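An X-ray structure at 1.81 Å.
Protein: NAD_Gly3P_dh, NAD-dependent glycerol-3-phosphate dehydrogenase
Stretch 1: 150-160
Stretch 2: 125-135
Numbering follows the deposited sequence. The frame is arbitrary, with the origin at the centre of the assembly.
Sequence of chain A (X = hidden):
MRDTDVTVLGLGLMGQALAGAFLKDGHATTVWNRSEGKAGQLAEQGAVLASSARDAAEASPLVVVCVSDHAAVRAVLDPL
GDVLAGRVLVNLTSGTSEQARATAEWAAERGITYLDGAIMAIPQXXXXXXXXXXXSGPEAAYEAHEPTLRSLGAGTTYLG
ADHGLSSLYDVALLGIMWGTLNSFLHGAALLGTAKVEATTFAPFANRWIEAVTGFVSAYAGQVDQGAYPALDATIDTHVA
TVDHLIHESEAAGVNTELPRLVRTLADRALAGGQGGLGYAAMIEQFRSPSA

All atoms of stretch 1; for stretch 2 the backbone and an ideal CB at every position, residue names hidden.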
# COMPACT_ATOMS: atom_id res chain seq x y z
N ARG A 150 -15.20 -15.06 16.45
CA ARG A 150 -14.11 -14.22 16.97
C ARG A 150 -12.85 -14.98 17.34
O ARG A 150 -11.76 -14.38 17.44
CB ARG A 150 -14.56 -13.32 18.15
CG ARG A 150 -15.36 -12.11 17.69
CD ARG A 150 -15.96 -11.22 18.80
NE ARG A 150 -14.82 -10.71 19.58
CZ ARG A 150 -14.01 -9.69 19.20
NH1 ARG A 150 -14.23 -8.96 18.10
NH2 ARG A 150 -12.96 -9.40 19.98
N SER A 151 -12.91 -16.31 17.49
CA SER A 151 -11.70 -17.09 17.66
C SER A 151 -10.71 -16.94 16.52
O SER A 151 -9.51 -17.14 16.71
CB SER A 151 -12.03 -18.59 17.80
OG SER A 151 -12.74 -18.78 19.02
N LEU A 152 -11.22 -16.63 15.33
CA LEU A 152 -10.38 -16.47 14.14
C LEU A 152 -9.67 -15.12 14.11
O LEU A 152 -8.66 -14.96 13.45
CB LEU A 152 -11.18 -16.65 12.89
CG LEU A 152 -11.97 -17.95 12.79
CD1 LEU A 152 -12.78 -18.00 11.51
CD2 LEU A 152 -11.04 -19.17 12.91
N GLY A 153 -10.18 -14.16 14.86
CA GLY A 153 -9.61 -12.81 14.89
C GLY A 153 -10.48 -11.78 15.54
O GLY A 153 -11.70 -11.75 15.32
N ALA A 154 -9.85 -10.90 16.30
CA ALA A 154 -10.60 -9.82 16.94
C ALA A 154 -11.12 -8.80 15.95
O ALA A 154 -12.02 -8.08 16.26
CB ALA A 154 -9.76 -9.10 18.01
N GLY A 155 -10.58 -8.76 14.75
CA GLY A 155 -11.06 -7.90 13.68
C GLY A 155 -12.21 -8.46 12.88
O GLY A 155 -12.48 -8.00 11.79
N THR A 156 -12.92 -9.42 13.43
CA THR A 156 -14.15 -9.93 12.88
C THR A 156 -15.20 -8.79 12.79
O THR A 156 -15.48 -8.13 13.79
CB THR A 156 -14.63 -11.10 13.74
OG1 THR A 156 -13.69 -12.18 13.54
CG2 THR A 156 -16.02 -11.54 13.39
N THR A 157 -15.73 -8.55 11.58
CA THR A 157 -16.65 -7.45 11.36
C THR A 157 -17.77 -7.82 10.38
O THR A 157 -17.60 -8.63 9.45
CB THR A 157 -15.90 -6.08 11.02
OG1 THR A 157 -16.25 -5.55 9.76
CG2 THR A 157 -14.45 -6.14 11.13
N TYR A 158 -18.94 -7.24 10.63
CA TYR A 158 -20.15 -7.50 9.82
C TYR A 158 -20.36 -6.41 8.81
O TYR A 158 -20.40 -5.21 9.18
CB TYR A 158 -21.36 -7.59 10.74
CG TYR A 158 -22.67 -7.76 10.05
CD1 TYR A 158 -22.98 -8.95 9.40
CD2 TYR A 158 -23.61 -6.73 10.00
CE1 TYR A 158 -24.20 -9.13 8.76
CE2 TYR A 158 -24.82 -6.91 9.34
CZ TYR A 158 -25.11 -8.11 8.72
OH TYR A 158 -26.31 -8.28 8.06
N LEU A 159 -20.55 -6.76 7.56
CA LEU A 159 -20.69 -5.79 6.48
C LEU A 159 -22.11 -5.47 6.18
O LEU A 159 -22.39 -4.33 5.85
CB LEU A 159 -20.07 -6.26 5.17
CG LEU A 159 -18.55 -6.40 5.17
CD1 LEU A 159 -18.11 -7.00 3.87
CD2 LEU A 159 -17.82 -5.11 5.38
N GLY A 160 -23.01 -6.41 6.22
CA GLY A 160 -24.40 -6.15 5.80
C GLY A 160 -25.04 -7.40 5.32
O GLY A 160 -24.43 -8.48 5.28
N UNK A 125 -1.54 -15.31 11.03
CA UNK A 125 -2.18 -14.26 11.77
C UNK A 125 -3.58 -14.63 12.24
O UNK A 125 -4.08 -14.09 13.24
CB UNK A 125 -2.24 -12.99 10.91
N UNK A 126 -4.21 -15.60 11.57
CA UNK A 126 -5.50 -16.11 11.99
C UNK A 126 -5.37 -16.58 13.46
O UNK A 126 -4.38 -17.18 13.85
CB UNK A 126 -5.97 -17.24 11.07
N UNK A 127 -6.39 -16.27 14.25
CA UNK A 127 -6.42 -16.62 15.64
C UNK A 127 -5.72 -15.62 16.55
O UNK A 127 -5.61 -15.85 17.74
CB UNK A 127 -5.79 -18.00 15.82
N UNK A 128 -5.24 -14.52 16.01
CA UNK A 128 -4.64 -13.44 16.79
C UNK A 128 -5.50 -12.21 16.69
O UNK A 128 -6.37 -12.05 15.82
CB UNK A 128 -3.22 -13.14 16.32
N UNK A 129 -5.21 -11.27 17.57
CA UNK A 129 -5.97 -10.04 17.65
C UNK A 129 -5.92 -9.22 16.37
O UNK A 129 -6.87 -8.57 16.03
CB UNK A 129 -5.46 -9.20 18.82
N UNK A 130 -4.83 -9.28 15.64
CA UNK A 130 -4.71 -8.57 14.39
C UNK A 130 -5.42 -9.17 13.18
O UNK A 130 -5.44 -8.55 12.13
CB UNK A 130 -3.22 -8.44 14.06
N UNK A 131 -5.97 -10.37 13.26
CA UNK A 131 -6.64 -10.89 12.09
C UNK A 131 -7.92 -10.15 11.82
O UNK A 131 -8.69 -9.94 12.76
CB UNK A 131 -6.92 -12.39 12.25
N UNK A 132 -8.16 -9.86 10.54
CA UNK A 132 -9.35 -9.12 10.10
C UNK A 132 -10.19 -10.04 9.22
O UNK A 132 -9.65 -10.63 8.29
CB UNK A 132 -8.97 -7.84 9.35
N UNK A 133 -11.48 -10.18 9.52
CA UNK A 133 -12.37 -11.02 8.72
C UNK A 133 -13.69 -10.31 8.53
O UNK A 133 -14.20 -9.67 9.47
CB UNK A 133 -12.58 -12.39 9.38
N UNK A 134 -14.27 -10.46 7.35
CA UNK A 134 -15.49 -9.71 6.96
C UNK A 134 -16.60 -10.73 6.71
O UNK A 134 -16.35 -11.74 6.08
CB UNK A 134 -15.25 -8.85 5.72
N UNK A 135 -17.81 -10.42 7.19
CA UNK A 135 -18.94 -11.35 7.02
C UNK A 135 -20.14 -10.60 6.46
O UNK A 135 -20.38 -9.43 6.82
CB UNK A 135 -19.30 -12.02 8.35

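Position 125 has nothing of the other segment near its CB, so the contact leaves its identity open; the residue is Val125, whose carbonyl closes a type II turn ending at 128. At 126 the CB points sideways, 4.3 Å from Leu152 O, with the leucine side chain beyond. A modest apolar group would suit, and Val126 places CG1 4.3 Å from Leu152 CD2.

Position 127 is decided by its backbone. With phi/psi of 85/5, a CB would be jammed against the preceding carbonyl, which calls for glycine. Gly127 also donates from N to Leu152 O (2.7 Å), a short, nearly linear hydrogen bond, and its CA lies 3.3 Å from Ser151 O in a CA-H...O contact.

No atom of the partner lies within 5.5 Å of the CB at 128, so many residues would fit. Thr128 turns inward on its own segment, its OG1 donating to Val125 O (2.7 Å) and reinforcing the turn. Position 129 points away, though Ala154 CB is 4.4 Å from its ideal CB; many side chains would do, small or larger, and the deposited Ala129 leaves its CB 4.3 Å from Ala154 CB. At 130 the CB points away with no partner, so a polar residue is as acceptable as any: Asp130.

At 131 the ideal CB sits 3.3 Å from Leu152 O and 3.8 Å from Gly153 CA. Something small is the safest choice, and Ala131 fits; its O accepts from Gly155 N (3.0 Å), one of the hydrogen bonds of the parallel pairing.

The CB at 132 lies on the same face as that of Thr157, 4.3 Å from Gly155 O. A long apolar or aromatic group could reach along the strand. Phe132, with chi1 t, brings its ring edge to Thr157, CE1 lying 3.9 Å from CG2.

Position 133 shares the face of Thr156, and Leu152 lies within reach of a longer side chain. A branched apolar residue suits: Leu133 sets CD2 3.9 Å from Leu152 CB and CD1 4.0 Å from Thr156 OG1. Its O accepts from Thr157 N (2.8 Å).

At 134 the ideal CB is 3.9 Å from Leu159 CD1, favouring an aliphatic group. Leu134 meets that methyl through CB, and its CD2 is 4.0 Å from Thr157 OG1.

Position 135 faces the Thr156 side, where a large residue could run back towards Leu152. Tyr135 does so: CE1 is 3.8 Å from Thr156 CG2, OH is 3.9 Å from Leu152 CD1, and a water bridges OH (2.8 Å) to Thr156 OG1 (2.6 Å). Both of its backbone groups bond to the same neighbouring strand: N donates to Thr157 O (2.9 Å), and O accepts from Leu159 N (2.8 Å).

Stretch 2, residues 125-135: VVGTADAFLLY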
# COMPACT_ATOMS: atom_id res chain seq x y z
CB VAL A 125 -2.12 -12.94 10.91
CG1 VAL A 125 -2.96 -11.83 11.50
CG2 VAL A 125 -0.68 -12.51 10.74
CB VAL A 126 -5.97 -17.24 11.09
CG1 VAL A 126 -7.10 -18.04 11.72
CG2 VAL A 126 -6.38 -16.70 9.76
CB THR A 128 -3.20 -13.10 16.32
OG1 THR A 128 -3.19 -12.36 15.06
CG2 THR A 128 -2.37 -14.34 16.17
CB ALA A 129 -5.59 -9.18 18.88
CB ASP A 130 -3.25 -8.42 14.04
CG ASP A 130 -2.52 -7.47 15.00
OD1 ASP A 130 -3.19 -6.63 15.63
OD2 ASP A 130 -1.30 -7.62 15.09
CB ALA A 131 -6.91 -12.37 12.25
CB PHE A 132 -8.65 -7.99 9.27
CG PHE A 132 -9.53 -6.95 8.68
CD1 PHE A 132 -10.68 -6.54 9.30
CD2 PHE A 132 -9.11 -6.28 7.52
CE1 PHE A 132 -11.44 -5.51 8.75
CE2 PHE A 132 -9.88 -5.31 6.94
CZ PHE A 132 -11.01 -4.87 7.57
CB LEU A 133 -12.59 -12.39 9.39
CG LEU A 133 -11.39 -13.31 9.54
CD1 LEU A 133 -10.72 -13.04 10.93
CD2 LEU A 133 -11.79 -14.78 9.50
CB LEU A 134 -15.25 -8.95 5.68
CG LEU A 134 -14.02 -8.09 5.64
CD1 LEU A 134 -13.88 -7.38 4.30
CD2 LEU A 134 -14.04 -7.08 6.77
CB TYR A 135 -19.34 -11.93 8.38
CG TYR A 135 -18.34 -12.88 8.92
CD1 TYR A 135 -17.24 -12.43 9.66
CD2 TYR A 135 -18.41 -14.24 8.64
CE1 TYR A 135 -16.26 -13.31 10.09
CE2 TYR A 135 -17.45 -15.12 9.05
CZ TYR A 135 -16.38 -14.65 9.81
OH TYR A 135 -15.40 -15.49 10.21
O HOH W 1 -13.94 -14.49 12.32
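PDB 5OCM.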